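Local atomic coordinates of genome polyprotein (PDB entry 6QWT), a protein that probably copies viral RNA as the 3Dpol RNA-dependent RNA polymerase, the C-terminal piece of the sicinivirus polyprotein. Residues L116-R120 with R121-D125; H198-P201 with G202-S206; S243-F246 with K247-E251; I455-Y459 with E460-Y464. All blocks are in the same frame, centred on the assembly; numbering follows the deposited sequence.

Overall arrangement
The four contacts follow one another along the chain; each is a local turn or helix contact, and none nests in or crosses another. Contact 1 shapes the bend that leads into strand 124-126. Contact 2 closes a tight reversal after helix 191-198, on the way to helix 212-222. Contact 3 binds successive turns at the start of helix 243-256, within the catalytic region, its centre about 20 Å from that of contact 2. Contact 4 starts helix 459-469 near the C terminus and packs on helices 417-428 and 433-449. Its centre lies about 47 Å from that of contact 3, on the opposite side of the chain's centre, so the examples sample separate parts of the polymerase.

Contact 1 (L116-R120 with R121-D125); sequences LTLNR and RSLFD. Unlike the reference sequence in segment 116-120: L118 (reference Arg).
The short 3-10 turn leading into strand 124-126, the first arm of a two-stranded antiparallel hairpin with 132-134, is organised by N119 and S122. N119 OD1 takes two bonds from S122. The hydroxyl OG donates to OD1 of N119 at 2.5 Å, a very short value to read with caution, while the S122 backbone N reaches that same OD1 at 3.2 Å, arriving well above the plane of the amide carbonyl. With its CG lodged between backbone N and carbonyl carbon (chi1 68°), N119 folds its amide forward over the turn. One residue further on, L123 N donates to R120 O at 3.1 Å. The same oxygen meets the edge of the F124 ring, lying 3.2 Å from CD2 close to the ring plane. On the apolar side L118 and L123 cross obliquely and touch through their CD2 methyls at 3.6 Å, with L118 CD1 resting on S122 CB. L118 replaces the arginine of the reference sequence. R120 itself extends away from the turn, its NH1 bonded to D105 O, whereas L123 and F124 pack on helices 136-147 and 180-189. Two bonds on one amide oxygen probably restrict the rotation of the N119 side chain and tie S122 through both its backbone and its hydroxyl, so polar bonds pin the start of the turn, while the L118-L123 touch runs from an exposed leucine to a buried one.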
# COMPACT_ATOMS: atom_id res chain seq x y z
N LEU A 116 17.82 11.44 12.39
CA LEU A 116 18.04 12.38 13.47
C LEU A 116 19.00 13.50 13.10
O LEU A 116 18.83 14.63 13.55
CB LEU A 116 18.57 11.63 14.70
CG LEU A 116 18.16 12.07 16.10
CD1 LEU A 116 16.68 12.35 16.17
CD2 LEU A 116 18.56 10.98 17.08
N THR A 117 20.01 13.19 12.28
CA THR A 117 21.03 14.17 11.91
C THR A 117 21.40 14.11 10.44
O THR A 117 22.35 14.80 10.03
CB THR A 117 22.31 13.96 12.75
OG1 THR A 117 22.84 12.65 12.48
CG2 THR A 117 22.02 14.09 14.24
N LEU A 118 20.70 13.33 9.62
CA LEU A 118 21.19 12.97 8.30
C LEU A 118 20.03 12.57 7.41
O LEU A 118 19.05 11.97 7.88
CB LEU A 118 22.21 11.82 8.40
CG LEU A 118 23.50 11.89 7.59
CD1 LEU A 118 24.00 13.31 7.47
CD2 LEU A 118 24.55 10.99 8.21
N ASN A 119 20.15 12.89 6.13
CA ASN A 119 19.18 12.45 5.14
C ASN A 119 19.75 11.27 4.36
O ASN A 119 20.87 10.82 4.59
CB ASN A 119 18.78 13.62 4.22
CG ASN A 119 19.91 14.07 3.31
OD1 ASN A 119 21.07 13.69 3.49
ND2 ASN A 119 19.57 14.91 2.34
N ARG A 120 18.95 10.75 3.42
CA ARG A 120 19.33 9.52 2.73
C ARG A 120 20.52 9.74 1.81
O ARG A 120 21.46 8.93 1.80
CB ARG A 120 18.14 8.97 1.95
CG ARG A 120 17.52 7.73 2.56
CD ARG A 120 16.59 7.02 1.60
NE ARG A 120 15.68 6.13 2.30
CZ ARG A 120 14.76 5.38 1.71
NH1 ARG A 120 14.63 5.40 0.40
NH2 ARG A 120 13.98 4.60 2.44
N ARG A 121 20.51 10.82 1.03
CA ARG A 121 21.56 11.06 0.05
C ARG A 121 22.93 11.18 0.70
O ARG A 121 23.95 10.82 0.08
CB ARG A 121 21.24 12.31 -0.77
CG ARG A 121 22.29 12.69 -1.81
CD ARG A 121 22.53 11.56 -2.80
NE ARG A 121 23.63 11.87 -3.72
CZ ARG A 121 24.91 11.60 -3.47
NH1 ARG A 121 25.26 11.02 -2.33
NH2 ARG A 121 25.84 11.91 -4.36
N SER A 122 22.99 11.67 1.94
CA SER A 122 24.28 11.88 2.60
C SER A 122 25.03 10.58 2.86
O SER A 122 26.26 10.61 2.98
CB SER A 122 24.07 12.62 3.92
OG SER A 122 23.53 13.91 3.70
N LEU A 123 24.33 9.45 2.93
CA LEU A 123 24.94 8.18 3.30
C LEU A 123 25.55 7.44 2.12
O LEU A 123 26.07 6.33 2.31
CB LEU A 123 23.91 7.29 4.00
CG LEU A 123 23.25 7.90 5.23
CD1 LEU A 123 21.94 7.19 5.55
CD2 LEU A 123 24.20 7.85 6.41
N PHE A 124 25.51 8.01 0.91
CA PHE A 124 26.00 7.33 -0.28
C PHE A 124 27.01 8.19 -1.01
O PHE A 124 26.92 9.43 -1.02
CB PHE A 124 24.85 6.97 -1.24
CG PHE A 124 23.80 6.08 -0.63
CD1 PHE A 124 23.93 4.70 -0.69
CD2 PHE A 124 22.70 6.62 0.00
CE1 PHE A 124 22.96 3.88 -0.13
CE2 PHE A 124 21.73 5.81 0.56
CZ PHE A 124 21.86 4.44 0.49
N ASP A 125 27.98 7.53 -1.64
CA ASP A 125 28.96 8.16 -2.51
C ASP A 125 28.81 7.59 -3.91
O ASP A 125 28.62 6.38 -4.08
CB ASP A 125 30.39 7.94 -2.01
CG ASP A 125 30.54 8.25 -0.53
OD1 ASP A 125 30.12 9.35 -0.11
OD2 ASP A 125 31.09 7.40 0.21

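Contact 2 (H198-P201 with G202-S206)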
# COMPACT_ATOMS: atom_id res chain seq x y z
N HIS A 198 6.83 -7.61 -8.66
CA HIS A 198 6.67 -6.21 -9.07
C HIS A 198 6.68 -6.05 -10.58
O HIS A 198 5.98 -5.20 -11.12
CB HIS A 198 7.77 -5.36 -8.43
CG HIS A 198 7.52 -3.89 -8.51
ND1 HIS A 198 7.87 -3.13 -9.61
CD2 HIS A 198 6.97 -3.03 -7.62
CE1 HIS A 198 7.53 -1.87 -9.39
NE2 HIS A 198 6.98 -1.78 -8.19
N SER A 199 7.47 -6.87 -11.29
CA SER A 199 7.54 -6.78 -12.74
C SER A 199 6.41 -7.50 -13.44
O SER A 199 6.34 -7.47 -14.68
CB SER A 199 8.88 -7.33 -13.24
OG SER A 199 8.82 -8.74 -13.37
N GLN A 200 5.52 -8.18 -12.71
CA GLN A 200 4.39 -8.89 -13.30
C GLN A 200 3.13 -8.66 -12.47
O GLN A 200 2.54 -9.61 -11.94
CB GLN A 200 4.70 -10.38 -13.42
CG GLN A 200 5.93 -10.71 -14.26
CD GLN A 200 6.26 -12.19 -14.28
OE1 GLN A 200 6.12 -12.85 -15.31
NE2 GLN A 200 6.71 -12.71 -13.14
N PRO A 201 2.68 -7.41 -12.35
CA PRO A 201 1.47 -7.16 -11.56
C PRO A 201 0.25 -7.80 -12.21
O PRO A 201 0.10 -7.79 -13.43
CB PRO A 201 1.37 -5.63 -11.53
CG PRO A 201 2.15 -5.17 -12.68
CD PRO A 201 3.22 -6.18 -12.94
N GLY A 202 -0.60 -8.38 -11.37
CA GLY A 202 -1.67 -9.25 -11.80
C GLY A 202 -1.39 -10.72 -11.54
O GLY A 202 -2.33 -11.50 -11.33
N MET A 203 -0.12 -11.11 -11.56
CA MET A 203 0.27 -12.46 -11.19
C MET A 203 0.42 -12.57 -9.67
O MET A 203 0.55 -11.57 -8.96
CB MET A 203 1.58 -12.86 -11.87
CG MET A 203 1.41 -13.29 -13.32
SD MET A 203 2.98 -13.61 -14.14
CE MET A 203 3.59 -15.00 -13.19
N TYR A 204 0.38 -13.82 -9.19
CA TYR A 204 0.55 -14.12 -7.77
C TYR A 204 -0.49 -13.41 -6.90
O TYR A 204 -0.26 -13.16 -5.71
CB TYR A 204 1.97 -13.79 -7.29
CG TYR A 204 3.03 -14.26 -8.25
CD1 TYR A 204 3.21 -15.61 -8.52
CD2 TYR A 204 3.85 -13.35 -8.90
CE1 TYR A 204 4.18 -16.04 -9.41
CE2 TYR A 204 4.83 -13.77 -9.79
CZ TYR A 204 4.99 -15.12 -10.04
OH TYR A 204 5.95 -15.55 -10.92
N GLY A 205 -1.64 -13.09 -7.49
CA GLY A 205 -2.70 -12.44 -6.75
C GLY A 205 -2.37 -11.06 -6.23
O GLY A 205 -3.03 -10.57 -5.32
N SER A 206 -1.36 -10.41 -6.81
CA SER A 206 -0.89 -9.12 -6.32
C SER A 206 -0.88 -8.09 -7.45
O SER A 206 -0.41 -8.37 -8.56
CB SER A 206 0.51 -9.23 -5.72
OG SER A 206 1.04 -7.95 -5.43
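Between Q200 and M203 the backbone makes a type II beta turn, closed by M203 N donating to Q200 O at 3.1 Å. P201 and G202 occupy its corners; G202 has a phi of 105°, a backbone shape in which a CB would collide with P201 O. A second tight bend follows at once, Y204 and G205 both having positive phi, and S206 N donates to M203 O at 3.1 Å. G202 N bonds back to S206 O at 2.8 Å, so the two turns are joined into one compact reversal. Across the first turn the side chains of Q200 and M203 run obliquely over each other. The sulfur does the touching: M203 SD lies 3.4 Å from OE1 of Q200 and also meets its CB. A bend at chi3 (64°) turns the M203 methyl back beside the Q200 amide. Q200 NE2 approaches the edge of the Y204 ring near the hydroxyl, amide and ring planes being 66° apart; the hydrogen bond of Q200 NE2, however, goes to A196 O in the preceding helix. One face of the Y204 ring carries M203 CB, offset toward the rim; Y204 also touches M197 of that helix and stacks with F83, and Y204 O accepts from Y77 OH. With G205 O held by N309 ND2, the reversal is seated between helix 191-198, helix 70-81 and helix 298-316.

Contact 3 (S243-F246 with K247-E251)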
# COMPACT_ATOMS: atom_id res chain seq x y z
N SER A 243 0.22 -12.92 13.59
CA SER A 243 1.61 -13.34 13.43
C SER A 243 1.72 -14.64 12.65
O SER A 243 2.65 -14.82 11.86
CB SER A 243 2.26 -13.50 14.81
OG SER A 243 2.70 -12.26 15.32
N VAL A 244 0.78 -15.57 12.87
CA VAL A 244 0.92 -16.92 12.34
C VAL A 244 0.94 -16.91 10.81
O VAL A 244 1.62 -17.75 10.20
CB VAL A 244 -0.21 -17.81 12.90
CG1 VAL A 244 -1.58 -17.32 12.44
CG2 VAL A 244 0.02 -19.27 12.54
N VAL A 245 0.25 -15.97 10.18
CA VAL A 245 0.24 -15.91 8.72
C VAL A 245 1.62 -15.52 8.19
O VAL A 245 2.16 -16.15 7.27
CB VAL A 245 -0.85 -14.95 8.21
CG1 VAL A 245 -0.85 -14.90 6.69
CG2 VAL A 245 -2.22 -15.38 8.72
N PHE A 246 2.22 -14.47 8.78
CA PHE A 246 3.57 -14.06 8.38
C PHE A 246 4.57 -15.18 8.64
O PHE A 246 5.46 -15.42 7.82
CB PHE A 246 3.98 -12.80 9.14
CG PHE A 246 3.57 -11.53 8.47
CD1 PHE A 246 4.03 -11.22 7.21
CD2 PHE A 246 2.72 -10.64 9.12
CE1 PHE A 246 3.65 -10.04 6.59
CE2 PHE A 246 2.34 -9.46 8.50
CZ PHE A 246 2.80 -9.16 7.24
N LYS A 247 4.46 -15.85 9.79
CA LYS A 247 5.39 -16.93 10.12
C LYS A 247 5.32 -18.05 9.09
O LYS A 247 6.36 -18.55 8.64
CB LYS A 247 5.08 -17.46 11.52
CG LYS A 247 6.14 -18.37 12.10
CD LYS A 247 5.59 -19.19 13.26
CE LYS A 247 5.23 -20.61 12.81
NZ LYS A 247 4.02 -21.14 13.51
N LEU A 248 4.11 -18.45 8.69
CA LEU A 248 3.98 -19.50 7.69
C LEU A 248 4.52 -19.06 6.34
O LEU A 248 5.13 -19.86 5.62
CB LEU A 248 2.52 -19.94 7.58
CG LEU A 248 2.00 -20.65 8.84
CD1 LEU A 248 0.49 -20.87 8.78
CD2 LEU A 248 2.73 -21.96 9.04
N ILE A 249 4.30 -17.80 5.97
CA ILE A 249 4.85 -17.29 4.72
C ILE A 249 6.37 -17.30 4.76
O ILE A 249 7.03 -17.63 3.77
CB ILE A 249 4.29 -15.88 4.44
CG1 ILE A 249 2.81 -15.95 4.06
CG2 ILE A 249 5.09 -15.19 3.33
CD1 ILE A 249 2.14 -14.61 3.99
N GLY A 250 6.95 -16.95 5.91
CA GLY A 250 8.39 -16.95 6.03
C GLY A 250 9.00 -18.33 5.84
O GLY A 250 10.07 -18.47 5.24
N GLU A 251 8.32 -19.36 6.35
CA GLU A 251 8.83 -20.72 6.20
C GLU A 251 8.76 -21.21 4.76
O GLU A 251 9.64 -21.96 4.32
CB GLU A 251 8.07 -21.67 7.14
CG GLU A 251 8.49 -21.53 8.60
CD GLU A 251 7.43 -22.00 9.57
OE1 GLU A 251 6.50 -22.71 9.13
OE2 GLU A 251 7.53 -21.67 10.77
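V244 with L248, and V245 with I249, form the close-packed faces of the first turns of helix 243-256, in contrast to K247, whose chain runs out along the more open flank. In each apolar pair the side chains lie alongside, pointing the same way one helical turn apart. V244 CG2 meets L248 CD1 at 4.1 Å, and V245 CG1 meets I249 CD1 at 4.0 Å. The later residue of each pair also leans over the backbone it follows: L248 CG sits 3.2 Å from V244 O, and I249 CG1 is 3.3 Å from V245 O. For both valines the touching methyl stands opposite the backbone N across the CA-CB bond; V245 CG1, for example, has chi1 -180°. The two pairs serve different neighbours, V244 and L248 packing on L70 of helix 70-81, while V245 and I249 both meet V307 of helix 298-316. F246 points away from the following turn and packs against I275 and Y276 of helix 267-276 and N304 and V307 of helix 298-316. On the looser side K247 has its CB near S243 O, and its side chain, bent at chi3 and chi4, touches Y276 as well. Backbone bonds link the two sides: K247 N to S243 O at 2.9 Å, nearly straight, followed by L248, I249 and G250 bonding to V244, V245 and F246. D62 OD1 accepts from S243 N at the helix start. Regular i to i+4 bonds thus satisfy the buried carbonyls, leaving the two apolar pairs to pack on separate neighbouring helices.

Contact 4 (I455-Y459 with E460-Y464); sequences IFIPY and EVLQY
Apolar packing in this contact begins with I457, just before the helix, whose CG2 branch touches CG of L462 at 3.7 Å and CG1 of V461 at 3.8 Å. I457 and L462 meet at about a right angle, the isoleucine CG2 resting against CG and CD2 of L462. P458 adds a looser touch alongside V461, its ring CD lying 4.1 Å from CG2 of V461. The aromatic part is a CH-pi contact: CB of Q463 sits over one face of the Y459 ring, 4.1 Å from its centroid. Y459 and Q463 run side by side in the same direction, and the ring and amide planes are only 10° apart. Y459 attains this position with CG opposite the backbone N (chi1 175°), which carries the ring along the helix towards the next turn. The polar part is mainly backbone. P458 O, at the N-cap, accepts from L462 N at 3.3 Å, and from V461 N by a weak bond. Q463 N donates to Y459 O at 2.8 Å, almost straight at 168°. The Q463 side chain finds its own partner elsewhere, NE2 binding D389 OD2, and I457 O accepts from Y436 OH. L462 also packs on Y426, Y436 and H429, setting this end of the helix on helices 417-428 and 433-449. With P458 as N-cap, the pairing of I457 with L462, the residue before the cap and the fourth after it, is the hydrophobic staple of a helix N terminus, here in what is probably the C-terminal thumb region of the polymerase.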
# COMPACT_ATOMS: atom_id res chain seq x y z
N ILE A 455 -2.93 25.95 -16.18
CA ILE A 455 -2.82 25.41 -17.53
C ILE A 455 -3.09 23.92 -17.45
O ILE A 455 -2.39 23.20 -16.73
CB ILE A 455 -1.44 25.69 -18.15
CG1 ILE A 455 -1.19 27.20 -18.26
CG2 ILE A 455 -1.33 25.03 -19.52
CD1 ILE A 455 -2.00 27.90 -19.33
N PHE A 456 -4.10 23.45 -18.18
CA PHE A 456 -4.48 22.05 -18.16
C PHE A 456 -3.94 21.33 -19.39
O PHE A 456 -3.96 21.88 -20.50
CB PHE A 456 -6.01 21.90 -18.11
CG PHE A 456 -6.64 22.58 -16.92
CD1 PHE A 456 -6.79 21.91 -15.72
CD2 PHE A 456 -7.09 23.89 -17.01
CE1 PHE A 456 -7.37 22.54 -14.62
CE2 PHE A 456 -7.67 24.52 -15.93
CZ PHE A 456 -7.81 23.84 -14.73
N ILE A 457 -3.44 20.12 -19.19
CA ILE A 457 -3.03 19.28 -20.32
C ILE A 457 -4.23 19.04 -21.22
O ILE A 457 -5.29 18.60 -20.73
CB ILE A 457 -2.43 17.95 -19.83
CG1 ILE A 457 -1.33 18.21 -18.80
CG2 ILE A 457 -1.90 17.13 -21.00
CD1 ILE A 457 -0.90 16.96 -18.05
N PRO A 458 -4.14 19.30 -22.52
CA PRO A 458 -5.31 19.11 -23.39
C PRO A 458 -5.75 17.65 -23.42
O PRO A 458 -4.93 16.74 -23.33
CB PRO A 458 -4.82 19.58 -24.77
CG PRO A 458 -3.60 20.41 -24.48
CD PRO A 458 -2.98 19.81 -23.26
N TYR A 459 -7.06 17.45 -23.52
CA TYR A 459 -7.61 16.09 -23.51
C TYR A 459 -7.02 15.25 -24.62
O TYR A 459 -6.76 14.05 -24.44
CB TYR A 459 -9.13 16.13 -23.62
CG TYR A 459 -9.74 14.74 -23.72
CD1 TYR A 459 -10.02 14.00 -22.58
CD2 TYR A 459 -10.00 14.16 -24.95
CE1 TYR A 459 -10.56 12.73 -22.66
CE2 TYR A 459 -10.53 12.89 -25.05
CZ TYR A 459 -10.81 12.18 -23.90
OH TYR A 459 -11.35 10.92 -23.99
N GLU A 460 -6.79 15.85 -25.80
CA GLU A 460 -6.26 15.08 -26.92
C GLU A 460 -4.87 14.54 -26.63
O GLU A 460 -4.52 13.45 -27.11
CB GLU A 460 -6.23 15.95 -28.18
CG GLU A 460 -7.58 16.09 -28.86
CD GLU A 460 -8.13 17.49 -28.75
OE1 GLU A 460 -8.74 17.96 -29.74
OE2 GLU A 460 -7.96 18.12 -27.68
N VAL A 461 -4.08 15.27 -25.85
CA VAL A 461 -2.75 14.78 -25.46
C VAL A 461 -2.88 13.60 -24.52
O VAL A 461 -2.19 12.58 -24.67
CB VAL A 461 -1.93 15.92 -24.83
CG1 VAL A 461 -0.67 15.37 -24.16
CG2 VAL A 461 -1.57 16.97 -25.87
N LEU A 462 -3.76 13.71 -23.52
CA LEU A 462 -3.89 12.63 -22.54
C LEU A 462 -4.49 11.38 -23.16
O LEU A 462 -4.03 10.27 -22.89
CB LEU A 462 -4.73 13.11 -21.35
CG LEU A 462 -4.11 14.25 -20.55
CD1 LEU A 462 -5.12 14.89 -19.61
CD2 LEU A 462 -2.88 13.76 -19.79
N GLN A 463 -5.51 11.54 -24.00
CA GLN A 463 -6.15 10.38 -24.61
C GLN A 463 -5.23 9.71 -25.62
O GLN A 463 -5.17 8.48 -25.68
CB GLN A 463 -7.47 10.78 -25.26
CG GLN A 463 -8.14 9.67 -26.07
CD GLN A 463 -8.69 8.54 -25.21
OE1 GLN A 463 -8.54 8.52 -23.99
NE2 GLN A 463 -9.35 7.58 -25.86
N TYR A 464 -4.49 10.49 -26.41
CA TYR A 464 -3.54 9.89 -27.34
C TYR A 464 -2.48 9.09 -26.60
O TYR A 464 -2.19 7.94 -26.95
CB TYR A 464 -2.88 10.96 -28.22
CG TYR A 464 -1.61 10.42 -28.86
CD1 TYR A 464 -1.68 9.55 -29.94
CD2 TYR A 464 -0.36 10.75 -28.35
CE1 TYR A 464 -0.53 9.04 -30.51
CE2 TYR A 464 0.79 10.24 -28.91
CZ TYR A 464 0.70 9.38 -29.99
OH TYR A 464 1.85 8.88 -30.56